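Local coordinates for putative peptidase (Chlamydophila abortus, PDB 3CE2), which probably acts as a zinc-dependent oligopeptidase of the M3B family that degrades a variety of small bioactive peptides, at residues K85-A90 with H112-F117; L230-R235 with W523-H528; K261-N264 with Q268-L271; L440-L445 with E600-E605. All blocks are in the same frame, centred on the assembly; numbering follows the deposited sequence.

Overall arrangement
From the N terminus, contact 1 comes first. It closes a short hairpin between helix 66-96 and helix 101-120, before any other contact begins. Contact 2 opens on helix 222-237 and closes far along the chain, in the loop between helix 494-509 and helix 536-553. Contact 3 is nested inside that long loop and folds the loop after helix 240-260 back onto helix 266-271. Contact 4 joins helix 431-447 to helix 590-607 near the C terminus. Its segments alternate with those of contact 2, so the two cross. Contacts 1 and 4 lie on opposite sides of the chain's centre, with their own centres about 44 Å apart.

Contact 1: residues K85-A90 with H112-F117; sequences KLYVYA and HLHTLF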
loop_
_atom_site.group_PDB
_atom_site.type_symbol
_atom_site.label_atom_id
_atom_site.label_comp_id
_atom_site.label_asym_id
_atom_site.label_seq_id
_atom_site.Cartn_x
_atom_site.Cartn_y
_atom_site.Cartn_z
ATOM N N LYS A 85 -14.717 -0.887 -17.080
ATOM C CA LYS A 85 -15.520 0.306 -17.247
ATOM C C LYS A 85 -16.862 0.103 -16.522
ATOM O O LYS A 85 -17.318 0.965 -15.784
ATOM C CB LYS A 85 -15.724 0.546 -18.744
ATOM C CG LYS A 85 -16.437 1.811 -19.162
ATOM C CD LYS A 85 -16.361 1.909 -20.691
ATOM C CE LYS A 85 -17.399 2.870 -21.279
ATOM N NZ LYS A 85 -17.049 4.318 -21.081
ATOM N N LEU A 86 -17.488 -1.052 -16.721
ATOM C CA LEU A 86 -18.784 -1.310 -16.127
ATOM C C LEU A 86 -18.619 -1.467 -14.633
ATOM O O LEU A 86 -19.485 -1.068 -13.852
ATOM C CB LEU A 86 -19.378 -2.594 -16.673
ATOM C CG LEU A 86 -19.864 -2.606 -18.115
ATOM C CD1 LEU A 86 -19.991 -4.074 -18.564
ATOM C CD2 LEU A 86 -21.173 -1.834 -18.254
ATOM N N TYR A 87 -17.512 -2.061 -14.219
ATOM C CA TYR A 87 -17.313 -2.237 -12.805
ATOM C C TYR A 87 -17.213 -0.901 -12.086
ATOM O O TYR A 87 -17.905 -0.631 -11.110
ATOM C CB TYR A 87 -16.058 -3.024 -12.546
ATOM C CG TYR A 87 -15.917 -3.334 -11.093
ATOM C CD1 TYR A 87 -16.464 -4.513 -10.559
ATOM C CD2 TYR A 87 -15.270 -2.443 -10.229
ATOM C CE1 TYR A 87 -16.341 -4.812 -9.212
ATOM C CE2 TYR A 87 -15.143 -2.727 -8.876
ATOM C CZ TYR A 87 -15.684 -3.916 -8.378
ATOM O OH TYR A 87 -15.570 -4.202 -7.052
ATOM N N VAL A 88 -16.329 -0.069 -12.592
ATOM C CA VAL A 88 -16.025 1.178 -11.986
ATOM C C VAL A 88 -17.303 1.970 -11.870
ATOM O O VAL A 88 -17.590 2.547 -10.820
ATOM C CB VAL A 88 -14.948 1.911 -12.821
ATOM C CG1 VAL A 88 -14.914 3.392 -12.498
ATOM C CG2 VAL A 88 -13.573 1.255 -12.568
ATOM N N TYR A 89 -18.092 1.976 -12.934
ATOM C CA TYR A 89 -19.340 2.739 -12.927
ATOM C C TYR A 89 -20.301 2.256 -11.838
ATOM O O TYR A 89 -20.867 3.060 -11.112
ATOM C CB TYR A 89 -20.045 2.649 -14.274
ATOM C CG TYR A 89 -21.335 3.408 -14.281
ATOM C CD1 TYR A 89 -21.360 4.736 -14.661
ATOM C CD2 TYR A 89 -22.529 2.810 -13.883
ATOM C CE1 TYR A 89 -22.515 5.452 -14.661
ATOM C CE2 TYR A 89 -23.709 3.526 -13.869
ATOM C CZ TYR A 89 -23.690 4.852 -14.265
ATOM O OH TYR A 89 -24.835 5.613 -14.292
ATOM N N ALA A 90 -20.500 0.943 -11.745
ATOM C CA ALA A 90 -21.382 0.361 -10.728
ATOM C C ALA A 90 -20.870 0.611 -9.292
ATOM O O ALA A 90 -21.622 1.032 -8.402
ATOM C CB ALA A 90 -21.555 -1.117 -10.982
ATOM N N HIS A 112 -20.309 -10.569 -10.741
ATOM C CA HIS A 112 -20.520 -11.952 -11.135
ATOM C C HIS A 112 -19.868 -12.156 -12.503
ATOM O O HIS A 112 -19.173 -13.142 -12.720
ATOM C CB HIS A 112 -22.017 -12.260 -11.191
ATOM C CG HIS A 112 -22.343 -13.584 -11.809
ATOM N ND1 HIS A 112 -21.970 -14.786 -11.238
ATOM C CD2 HIS A 112 -23.023 -13.897 -12.941
ATOM C CE1 HIS A 112 -22.396 -15.781 -11.998
ATOM N NE2 HIS A 112 -23.042 -15.270 -13.034
ATOM N N LEU A 113 -20.083 -11.199 -13.404
ATOM C CA LEU A 113 -19.457 -11.216 -14.734
ATOM C C LEU A 113 -17.930 -11.335 -14.706
ATOM O O LEU A 113 -17.346 -12.069 -15.502
ATOM C CB LEU A 113 -19.863 -9.987 -15.538
ATOM C CG LEU A 113 -20.997 -10.334 -16.483
ATOM C CD1 LEU A 113 -21.152 -9.320 -17.640
ATOM C CD2 LEU A 113 -20.693 -11.722 -17.003
ATOM N N HIS A 114 -17.296 -10.616 -13.785
ATOM C CA HIS A 114 -15.857 -10.677 -13.639
ATOM C C HIS A 114 -15.426 -12.051 -13.210
ATOM O O HIS A 114 -14.380 -12.524 -13.629
ATOM C CB HIS A 114 -15.357 -9.656 -12.629
ATOM C CG HIS A 114 -15.090 -8.307 -13.223
ATOM N ND1 HIS A 114 -16.095 -7.406 -13.506
ATOM C CD2 HIS A 114 -13.932 -7.703 -13.582
ATOM C CE1 HIS A 114 -15.570 -6.301 -14.007
ATOM N NE2 HIS A 114 -14.260 -6.458 -14.067
ATOM N N THR A 115 -16.226 -12.699 -12.377
ATOM C CA THR A 115 -15.862 -14.020 -11.891
ATOM C C THR A 115 -16.014 -15.047 -13.011
ATOM O O THR A 115 -15.288 -16.051 -13.073
ATOM C CB THR A 115 -16.687 -14.415 -10.637
ATOM O OG1 THR A 115 -16.615 -13.354 -9.676
ATOM C CG2 THR A 115 -16.119 -15.687 -9.991
ATOM N N LEU A 116 -16.939 -14.775 -13.916
ATOM C CA LEU A 116 -17.170 -15.668 -15.030
ATOM C C LEU A 116 -15.965 -15.552 -15.954
ATOM O O LEU A 116 -15.284 -16.538 -16.250
ATOM C CB LEU A 116 -18.453 -15.265 -15.759
ATOM C CG LEU A 116 -19.530 -16.334 -15.996
ATOM C CD1 LEU A 116 -19.586 -17.340 -14.833
ATOM C CD2 LEU A 116 -20.888 -15.652 -16.201
ATOM N N PHE A 117 -15.701 -14.322 -16.381
ATOM C CA PHE A 117 -14.495 -14.005 -17.126
ATOM C C PHE A 117 -13.292 -14.713 -16.551
ATOM O O PHE A 117 -12.574 -15.417 -17.272
ATOM C CB PHE A 117 -14.231 -12.503 -17.114
ATOM C CG PHE A 117 -13.140 -12.093 -18.037
ATOM C CD1 PHE A 117 -13.220 -12.392 -19.391
ATOM C CD2 PHE A 117 -12.023 -11.424 -17.562
ATOM C CE1 PHE A 117 -12.222 -12.028 -20.251
ATOM C CE2 PHE A 117 -11.008 -11.052 -18.430
ATOM C CZ PHE A 117 -11.112 -11.356 -19.774
#
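Tyr87 and His114 meet as a T-shaped aromatic pair. The edge of the tyrosine ring is turned toward the face of the imidazole. The ring centroids are 5.4 Å apart and the planes stand at 74°. The closest approach comes at the root of the tyrosine: Tyr87 CB lies 3.6 Å from His114 CE1. The near ortho carbon follows, with Tyr87 CD1 4.0 Å from His114 CE1. The phenol end leads away, and Tyr87 OH is 7.3 Å from His114 CE1. Tyr87 carries CG opposite its own backbone N (chi1 -174°), which runs the ring along the gap, so that CB and the CD1 edge meet the histidine.

Segments 85-90 and 112-117 belong to successive helices, 66-96 and 101-120. They run in opposite directions here and form an antiparallel helical hairpin. The ring pair bridges it where the backbones come nearest, with Tyr87 CA 8.6 Å from His114 CA.

The imidazole is held by polar partners beyond the two segments. His114 ND1 is hydrogen-bonded to Ile110 O in its own helix. His114 NE2 has a weak hydrogen bond with Asn84 OD1 on the facing helix. Bonds at both nitrogens should limit rotation of the ring and so fix the face that the tyrosine meets. Tyr87 also packs on Ile110 and Thr111. Leu86 rests on Ile110, and Leu113 on Leu40 of helix 33-42.

Contact 2: residues L230-R235 with W523-H528; sequences LAQCER and WARIPH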
loop_
_atom_site.group_PDB
_atom_site.type_symbol
_atom_site.label_atom_id
_atom_site.label_comp_id
_atom_site.label_asym_id
_atom_site.label_seq_id
_atom_site.Cartn_x
_atom_site.Cartn_y
_atom_site.Cartn_z
ATOM N N LEU A 230 1.133 -1.728 28.341
ATOM C CA LEU A 230 1.417 -2.892 29.180
ATOM C C LEU A 230 0.278 -3.901 29.141
ATOM O O LEU A 230 0.511 -5.113 29.159
ATOM C CB LEU A 230 1.704 -2.480 30.625
ATOM C CG LEU A 230 2.978 -1.664 30.873
ATOM C CD1 LEU A 230 3.070 -1.281 32.327
ATOM C CD2 LEU A 230 4.216 -2.429 30.462
ATOM N N ALA A 231 -0.963 -3.436 29.086
ATOM C CA ALA A 231 -2.050 -4.422 29.052
ATOM C C ALA A 231 -2.044 -5.156 27.713
ATOM O O ALA A 231 -2.257 -6.375 27.661
ATOM C CB ALA A 231 -3.399 -3.789 29.332
ATOM N N GLN A 232 -1.776 -4.428 26.624
ATOM C CA GLN A 232 -1.651 -5.101 25.345
ATOM C C GLN A 232 -0.575 -6.176 25.392
ATOM O O GLN A 232 -0.792 -7.270 24.898
ATOM C CB GLN A 232 -1.435 -4.129 24.198
ATOM C CG GLN A 232 -2.671 -3.331 23.834
ATOM C CD GLN A 232 -3.950 -4.192 23.697
ATOM O OE1 GLN A 232 -4.570 -4.614 24.698
ATOM N NE2 GLN A 232 -4.361 -4.423 22.445
ATOM N N CYS A 233 0.569 -5.907 26.011
ATOM C CA CYS A 233 1.594 -6.946 26.062
ATOM C C CYS A 233 1.112 -8.163 26.840
ATOM O O CYS A 233 1.349 -9.299 26.438
ATOM C CB CYS A 233 2.877 -6.427 26.684
ATOM S SG CYS A 233 3.779 -5.239 25.685
ATOM N N GLU A 234 0.444 -7.934 27.964
ATOM C CA GLU A 234 -0.013 -9.060 28.769
ATOM C C GLU A 234 -1.017 -9.931 28.006
ATOM O O GLU A 234 -0.979 -11.163 28.093
ATOM C CB GLU A 234 -0.586 -8.576 30.081
ATOM C CG GLU A 234 0.481 -8.353 31.108
ATOM C CD GLU A 234 0.041 -7.423 32.235
ATOM O OE1 GLU A 234 -1.018 -7.681 32.846
ATOM O OE2 GLU A 234 0.768 -6.443 32.523
ATOM N N ARG A 235 -1.884 -9.296 27.226
ATOM C CA ARG A 235 -2.849 -10.030 26.426
ATOM C C ARG A 235 -2.147 -11.071 25.559
ATOM O O ARG A 235 -2.539 -12.226 25.547
ATOM C CB ARG A 235 -3.720 -9.094 25.556
ATOM C CG ARG A 235 -4.932 -9.863 24.980
ATOM C CD ARG A 235 -6.079 -9.021 24.452
ATOM N NE ARG A 235 -5.892 -8.778 23.037
ATOM C CZ ARG A 235 -6.651 -9.305 22.092
ATOM N NH1 ARG A 235 -7.666 -10.079 22.405
ATOM N NH2 ARG A 235 -6.384 -9.043 20.831
ATOM N N TRP A 523 6.026 -9.222 18.389
ATOM C CA TRP A 523 5.906 -10.058 17.207
ATOM C C TRP A 523 4.578 -10.790 17.181
ATOM O O TRP A 523 4.045 -11.076 16.109
ATOM C CB TRP A 523 7.036 -11.059 17.134
ATOM C CG TRP A 523 7.058 -11.991 18.272
ATOM C CD1 TRP A 523 7.808 -11.879 19.385
ATOM C CD2 TRP A 523 6.321 -13.213 18.400
ATOM N NE1 TRP A 523 7.581 -12.943 20.222
ATOM C CE2 TRP A 523 6.671 -13.780 19.638
ATOM C CE3 TRP A 523 5.394 -13.881 17.584
ATOM C CZ2 TRP A 523 6.120 -14.974 20.102
ATOM C CZ3 TRP A 523 4.861 -15.076 18.037
ATOM C CH2 TRP A 523 5.233 -15.617 19.290
ATOM N N ALA A 524 4.037 -11.080 18.362
ATOM C CA ALA A 524 2.756 -11.783 18.461
ATOM C C ALA A 524 1.514 -10.979 18.011
ATOM O O ALA A 524 0.532 -11.575 17.582
ATOM C CB ALA A 524 2.566 -12.334 19.844
ATOM N N ARG A 525 1.557 -9.648 18.094
ATOM C CA ARG A 525 0.410 -8.833 17.741
ATOM C C ARG A 525 0.351 -8.456 16.282
ATOM O O ARG A 525 -0.604 -7.823 15.864
ATOM C CB ARG A 525 0.310 -7.567 18.598
ATOM C CG ARG A 525 1.524 -7.303 19.472
ATOM C CD ARG A 525 1.234 -6.492 20.777
ATOM N NE ARG A 525 0.402 -5.290 20.588
ATOM C CZ ARG A 525 0.517 -4.167 21.306
ATOM N NH1 ARG A 525 1.448 -4.063 22.251
ATOM N NH2 ARG A 525 -0.294 -3.136 21.073
ATOM N N ILE A 526 1.352 -8.847 15.502
ATOM C CA ILE A 526 1.403 -8.454 14.101
ATOM C C ILE A 526 0.771 -9.459 13.164
ATOM O O ILE A 526 1.346 -10.514 12.947
ATOM C CB ILE A 526 2.820 -8.350 13.633
ATOM C CG1 ILE A 526 3.593 -7.358 14.484
ATOM C CG2 ILE A 526 2.850 -7.945 12.168
ATOM C CD1 ILE A 526 5.064 -7.499 14.263
ATOM N N PRO A 527 -0.365 -9.100 12.549
ATOM C CA PRO A 527 -1.252 -9.988 11.775
ATOM C C PRO A 527 -0.573 -10.763 10.639
ATOM O O PRO A 527 0.294 -10.213 9.954
ATOM C CB PRO A 527 -2.313 -9.030 11.234
ATOM C CG PRO A 527 -2.296 -7.884 12.219
ATOM C CD PRO A 527 -0.861 -7.716 12.572
ATOM N N HIS A 528 -0.979 -12.026 10.451
ATOM C CA HIS A 528 -0.260 -12.970 9.564
ATOM C C HIS A 528 -0.282 -12.562 8.105
ATOM O O HIS A 528 0.526 -13.098 7.297
ATOM C CB HIS A 528 -0.812 -14.389 9.656
ATOM C CG HIS A 528 -0.477 -15.087 10.928
ATOM N ND1 HIS A 528 -0.622 -16.451 11.084
ATOM C CD2 HIS A 528 -0.020 -14.617 12.113
ATOM C CE1 HIS A 528 -0.271 -16.789 12.311
ATOM N NE2 HIS A 528 0.095 -15.696 12.958
#
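Gln232 and Arg525 make most of this contact, by packing the aliphatic part of one against the flat end of the other. Gln232 CB sits over one face of the Arg525 guanidinium, 3.2 Å above the plane and displaced toward its rim. It is 3.5 Å from both Arg525 NH1 and Arg525 NH2. Gln232 CG adds a second touch, 3.6 Å from Arg525 NH2. A bend at chi2 (-47°) turns the glutamine amide off the approach line, and its plane stands at 86° to the guanidinium. The two groups are therefore not laid out as a planar bonded pair.

The looser contact is with Cys233. Its CB points away from the loop, yet Cys233 SG still comes within 4.3 Å of Arg525 NH1. No polar bond is formed between the segments.

Other parts of the fold cover the helix side. Gln232 also packs on Phe195 and on His210 and Ala213 of helix 210-217, while Cys233 touches Leu518.

The arrangement is plain packing in the largely helical M3 peptidase fold. An arginine from the long loop between helix 494-509 and helix 536-553 is laid against one side of helix 222-237.

Contact 3: residues K261-N264 with Q268-L271; sequences KRYN and QAAL
Gln268 OE1 accepts a weak hydrogen bond from Asn264 N, 3.4 Å long and bent to 138° at the hydrogen. It spans the short linker between helix 240-260 and helix 266-271. Gln268 reaches back over this linker with its chain extended beyond CG. Its amide is tilted 41° from that of Asn264, so the two side chains neither stack nor lie coplanar. Ser265 OG makes a weak hydrogen bond to Gln268 N, consistent with an N-cap on the second helix. Arg262, within the linker, has a left-handed backbone conformation.

The apolar half of the contact is Tyr263 over Ala269. Tyr263 CG lies opposite the carbonyl carbon, which turns one ring face onto the backbone of Ala269 in helix 266-271. The ring also stacks with the imidazole of His161, which hydrogen-bonds through ND1 to Lys261 O. A zinc ion lies about 11 Å from the side chain of Asn264, so that side chain is not a ligand. Facing the helix, the tyrosine ring receives a CH-pi contact almost over its centre: Ala269 CA lies 3.5 Å from the Tyr263 centroid, only 9° off the ring normal.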
loop_
_atom_site.group_PDB
_atom_site.type_symbol
_atom_site.label_atom_id
_atom_site.label_comp_id
_atom_site.label_asym_id
_atom_site.label_seq_id
_atom_site.Cartn_x
_atom_site.Cartn_y
_atom_site.Cartn_z
ATOM N N LYS A 261 8.572 -25.012 -5.517
ATOM C CA LYS A 261 8.485 -24.321 -6.785
ATOM C C LYS A 261 9.876 -23.944 -7.309
ATOM O O LYS A 261 10.014 -23.163 -8.242
ATOM C CB LYS A 261 7.549 -23.126 -6.696
ATOM C CG LYS A 261 6.105 -23.523 -6.604
ATOM C CD LYS A 261 5.187 -22.345 -6.908
ATOM C CE LYS A 261 4.035 -22.346 -5.921
ATOM N NZ LYS A 261 3.376 -21.024 -5.750
ATOM N N ARG A 262 10.896 -24.528 -6.692
ATOM C CA ARG A 262 12.270 -24.436 -7.170
ATOM C C ARG A 262 12.918 -23.112 -6.820
ATOM O O ARG A 262 13.842 -22.670 -7.501
ATOM C CB ARG A 262 12.383 -24.746 -8.679
ATOM C CG ARG A 262 12.096 -26.226 -9.043
ATOM C CD ARG A 262 12.727 -26.685 -10.390
ATOM N NE ARG A 262 11.938 -26.346 -11.585
ATOM C CZ ARG A 262 10.603 -26.241 -11.640
ATOM N NH1 ARG A 262 9.844 -26.466 -10.558
ATOM N NH2 ARG A 262 10.017 -25.917 -12.795
ATOM N N TYR A 263 12.456 -22.490 -5.741
ATOM C CA TYR A 263 13.141 -21.308 -5.221
ATOM C C TYR A 263 14.112 -21.724 -4.135
ATOM O O TYR A 263 13.888 -22.724 -3.473
ATOM C CB TYR A 263 12.158 -20.283 -4.651
ATOM C CG TYR A 263 11.177 -19.692 -5.645
ATOM C CD1 TYR A 263 11.577 -18.731 -6.588
ATOM C CD2 TYR A 263 9.846 -20.054 -5.619
ATOM C CE1 TYR A 263 10.663 -18.186 -7.487
ATOM C CE2 TYR A 263 8.929 -19.498 -6.505
ATOM C CZ TYR A 263 9.341 -18.579 -7.433
ATOM O OH TYR A 263 8.405 -18.057 -8.294
ATOM N N ASN A 264 15.162 -20.934 -3.944
ATOM C CA ASN A 264 16.209 -21.210 -2.970
ATOM C C ASN A 264 15.961 -20.658 -1.578
ATOM O O ASN A 264 16.812 -20.797 -0.694
ATOM C CB ASN A 264 17.538 -20.639 -3.470
ATOM C CG ASN A 264 18.108 -21.429 -4.627
ATOM O OD1 ASN A 264 18.156 -22.664 -4.591
ATOM N ND2 ASN A 264 18.545 -20.724 -5.663
ATOM N N GLN A 268 13.216 -15.232 -2.039
ATOM C CA GLN A 268 13.329 -15.254 -3.514
ATOM C C GLN A 268 11.998 -15.587 -4.111
ATOM O O GLN A 268 11.644 -15.063 -5.158
ATOM C CB GLN A 268 14.368 -16.256 -4.018
ATOM C CG GLN A 268 15.812 -15.864 -3.704
ATOM C CD GLN A 268 16.859 -16.735 -4.413
ATOM O OE1 GLN A 268 16.680 -17.947 -4.572
ATOM N NE2 GLN A 268 17.962 -16.108 -4.832
ATOM N N ALA A 269 11.257 -16.459 -3.435
ATOM C CA ALA A 269 9.913 -16.808 -3.887
ATOM C C ALA A 269 9.018 -15.579 -3.942
ATOM O O ALA A 269 8.268 -15.397 -4.887
ATOM C CB ALA A 269 9.288 -17.896 -2.997
ATOM N N ALA A 270 9.109 -14.739 -2.923
ATOM C CA ALA A 270 8.287 -13.537 -2.843
ATOM C C ALA A 270 8.769 -12.393 -3.735
ATOM O O ALA A 270 7.978 -11.567 -4.164
ATOM C CB ALA A 270 8.207 -13.070 -1.393
ATOM N N LEU A 271 10.064 -12.333 -4.002
ATOM C CA LEU A 271 10.633 -11.196 -4.722
ATOM C C LEU A 271 10.625 -11.394 -6.228
ATOM O O LEU A 271 10.905 -10.469 -6.997
ATOM C CB LEU A 271 12.075 -10.945 -4.271
ATOM C CG LEU A 271 12.323 -10.431 -2.857
ATOM C CD1 LEU A 271 13.715 -9.879 -2.791
ATOM C CD2 LEU A 271 11.347 -9.360 -2.476
#

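Contact 4: residues L440-L445 with E600-E605; sequences LMDSML and EKKIQE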
loop_
_atom_site.group_PDB
_atom_site.type_symbol
_atom_site.label_atom_id
_atom_site.label_comp_id
_atom_site.label_asym_id
_atom_site.label_seq_id
_atom_site.Cartn_x
_atom_site.Cartn_y
_atom_site.Cartn_z
ATOM N N LEU A 440 3.304 18.689 1.035
ATOM C CA LEU A 440 2.355 19.581 1.698
ATOM C C LEU A 440 2.908 20.072 3.053
ATOM O O LEU A 440 2.993 21.273 3.295
ATOM C CB LEU A 440 1.021 18.871 1.867
ATOM C CG LEU A 440 0.003 19.479 2.822
ATOM C CD1 LEU A 440 -0.681 20.641 2.181
ATOM C CD2 LEU A 440 -1.032 18.445 3.247
ATOM N N MET A 441 3.289 19.141 3.927
ATOM C CA MET A 441 3.961 19.480 5.180
ATOM C C MET A 441 5.240 20.322 4.970
ATOM O O MET A 441 5.448 21.333 5.634
ATOM C CB MET A 441 4.277 18.219 5.988
ATOM C CG MET A 441 3.094 17.599 6.719
ATOM S SD MET A 441 3.550 15.952 7.350
ATOM C CE MET A 441 1.925 15.236 7.579
ATOM N N ASP A 442 6.091 19.927 4.047
ATOM C CA ASP A 442 7.253 20.741 3.750
ATOM C C ASP A 442 6.905 22.192 3.448
ATOM O O ASP A 442 7.511 23.111 3.996
ATOM C CB ASP A 442 8.025 20.179 2.577
ATOM C CG ASP A 442 9.332 20.903 2.369
ATOM O OD1 ASP A 442 10.229 20.678 3.203
ATOM O OD2 ASP A 442 9.462 21.695 1.400
ATOM N N SER A 443 5.941 22.399 2.561
ATOM C CA SER A 443 5.543 23.739 2.158
ATOM C C SER A 443 4.887 24.512 3.280
ATOM O O SER A 443 5.078 25.722 3.381
ATOM C CB SER A 443 4.586 23.691 0.975
ATOM O OG SER A 443 5.246 23.225 -0.183
ATOM N N MET A 444 4.107 23.819 4.114
ATOM C CA MET A 444 3.397 24.475 5.214
ATOM C C MET A 444 4.363 24.956 6.286
ATOM O O MET A 444 4.106 25.968 6.922
ATOM C CB MET A 444 2.320 23.575 5.830
ATOM C CG MET A 444 1.074 23.477 4.998
ATOM S SD MET A 444 -0.222 22.515 5.801
ATOM C CE MET A 444 -0.845 23.757 6.943
ATOM N N LEU A 445 5.456 24.230 6.491
ATOM C CA LEU A 445 6.502 24.670 7.411
ATOM C C LEU A 445 7.123 25.951 6.929
ATOM O O LEU A 445 7.172 26.930 7.653
ATOM C CB LEU A 445 7.625 23.664 7.455
ATOM C CG LEU A 445 7.391 22.450 8.308
ATOM C CD1 LEU A 445 8.712 21.702 8.386
ATOM C CD2 LEU A 445 6.908 22.916 9.678
ATOM N N GLU A 600 17.235 13.970 8.091
ATOM C CA GLU A 600 18.210 14.682 8.895
ATOM C C GLU A 600 17.885 16.151 8.946
ATOM O O GLU A 600 17.946 16.783 10.009
ATOM C CB GLU A 600 19.588 14.506 8.291
ATOM C CG GLU A 600 20.700 15.174 9.054
ATOM C CD GLU A 600 21.101 14.397 10.285
ATOM O OE1 GLU A 600 21.453 13.202 10.143
ATOM O OE2 GLU A 600 21.067 14.990 11.389
ATOM N N LYS A 601 17.517 16.706 7.799
ATOM C CA LYS A 601 17.237 18.120 7.760
ATOM C C LYS A 601 16.078 18.445 8.679
ATOM O O LYS A 601 16.092 19.455 9.380
ATOM C CB LYS A 601 16.914 18.574 6.352
ATOM C CG LYS A 601 16.913 20.052 6.237
ATOM C CD LYS A 601 16.162 20.515 5.022
ATOM C CE LYS A 601 15.960 22.022 5.117
ATOM N NZ LYS A 601 14.741 22.485 4.417
ATOM N N LYS A 602 15.075 17.576 8.682
ATOM C CA LYS A 602 13.852 17.841 9.427
ATOM C C LYS A 602 14.111 17.672 10.922
ATOM O O LYS A 602 13.581 18.432 11.738
ATOM C CB LYS A 602 12.749 16.887 8.978
ATOM C CG LYS A 602 12.202 17.171 7.613
ATOM C CD LYS A 602 11.096 18.173 7.659
ATOM C CE LYS A 602 10.640 18.552 6.269
ATOM N NZ LYS A 602 11.525 19.643 5.792
ATOM N N ILE A 603 14.928 16.680 11.283
ATOM C CA ILE A 603 15.271 16.494 12.685
ATOM C C ILE A 603 15.983 17.739 13.209
ATOM O O ILE A 603 15.715 18.181 14.319
ATOM C CB ILE A 603 16.147 15.250 12.912
ATOM C CG1 ILE A 603 15.361 13.983 12.569
ATOM C CG2 ILE A 603 16.637 15.189 14.346
ATOM C CD1 ILE A 603 16.141 12.722 12.760
ATOM N N GLN A 604 16.864 18.317 12.395
ATOM C CA GLN A 604 17.586 19.526 12.794
ATOM C C GLN A 604 16.679 20.731 12.899
ATOM O O GLN A 604 16.797 21.489 13.850
ATOM C CB GLN A 604 18.749 19.837 11.855
ATOM C CG GLN A 604 19.968 18.959 12.074
ATOM C CD GLN A 604 20.963 19.055 10.908
ATOM O OE1 GLN A 604 21.936 18.290 10.836
ATOM N NE2 GLN A 604 20.715 19.994 9.987
ATOM N N GLU A 605 15.768 20.926 11.946
ATOM C CA GLU A 605 14.797 22.024 12.111
ATOM C C GLU A 605 14.098 21.898 13.453
ATOM O O GLU A 605 13.997 22.861 14.192
ATOM C CB GLU A 605 13.736 22.042 11.014
ATOM C CG GLU A 605 14.246 22.346 9.629
ATOM C CD GLU A 605 13.110 22.548 8.634
ATOM O OE1 GLU A 605 12.009 22.956 9.074
ATOM O OE2 GLU A 605 13.318 22.313 7.418
#
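Asp442 and Lys602 join the two helices by a salt bridge, with Lys602 NZ 3.1 Å from Asp442 OD1. The ammonium meets that oxygen nearly in line with its C-O bond. Lys602 bends at chi2 (-87°) and again at chi4, and so brings its end across to the aspartate at about a right angle. Both residues are buried. Lys602 also has a cation-pi contact with Phe598. The close pairing of Asp442 and Lys602 probably keeps both groups ionised.

Leu445 lies beside the bridge, its CD1 methyl against the Glu605 carboxylate and the Lys602 chain. Leu445 CD1 is 3.6 Å from Glu605 OE1 and 4.3 Å from Lys602 CE.

The outer side is looser, with weak or long ion pairs. Glu605 is partly exposed and Lys601 is exposed. Lys601 NZ makes a weak salt bridge to Glu605 OE2 at 3.3 Å, one turn along the same helix. Lys602 NZ makes a longer one to Glu605 OE2, at 3.6 Å. Together the four charged residues form a salt-bridge network that runs from the buried aspartate to the surface.

The axes of the two segments approach only to 13.2 Å, at 36°. Long side chains therefore span the gap, and the backbones do not pack closely.

Helix 431-447 begins just after the zinc ligand Glu430, but this part lies well beyond it. Leu445 and Met441 rest on Ile457 of helix 451-487, and Met444 on Leu394 of helix 394-416. Helix 590-607 is backed by helix 292-306, where Ile603 packs on Leu294, Tyr298 and Ile301.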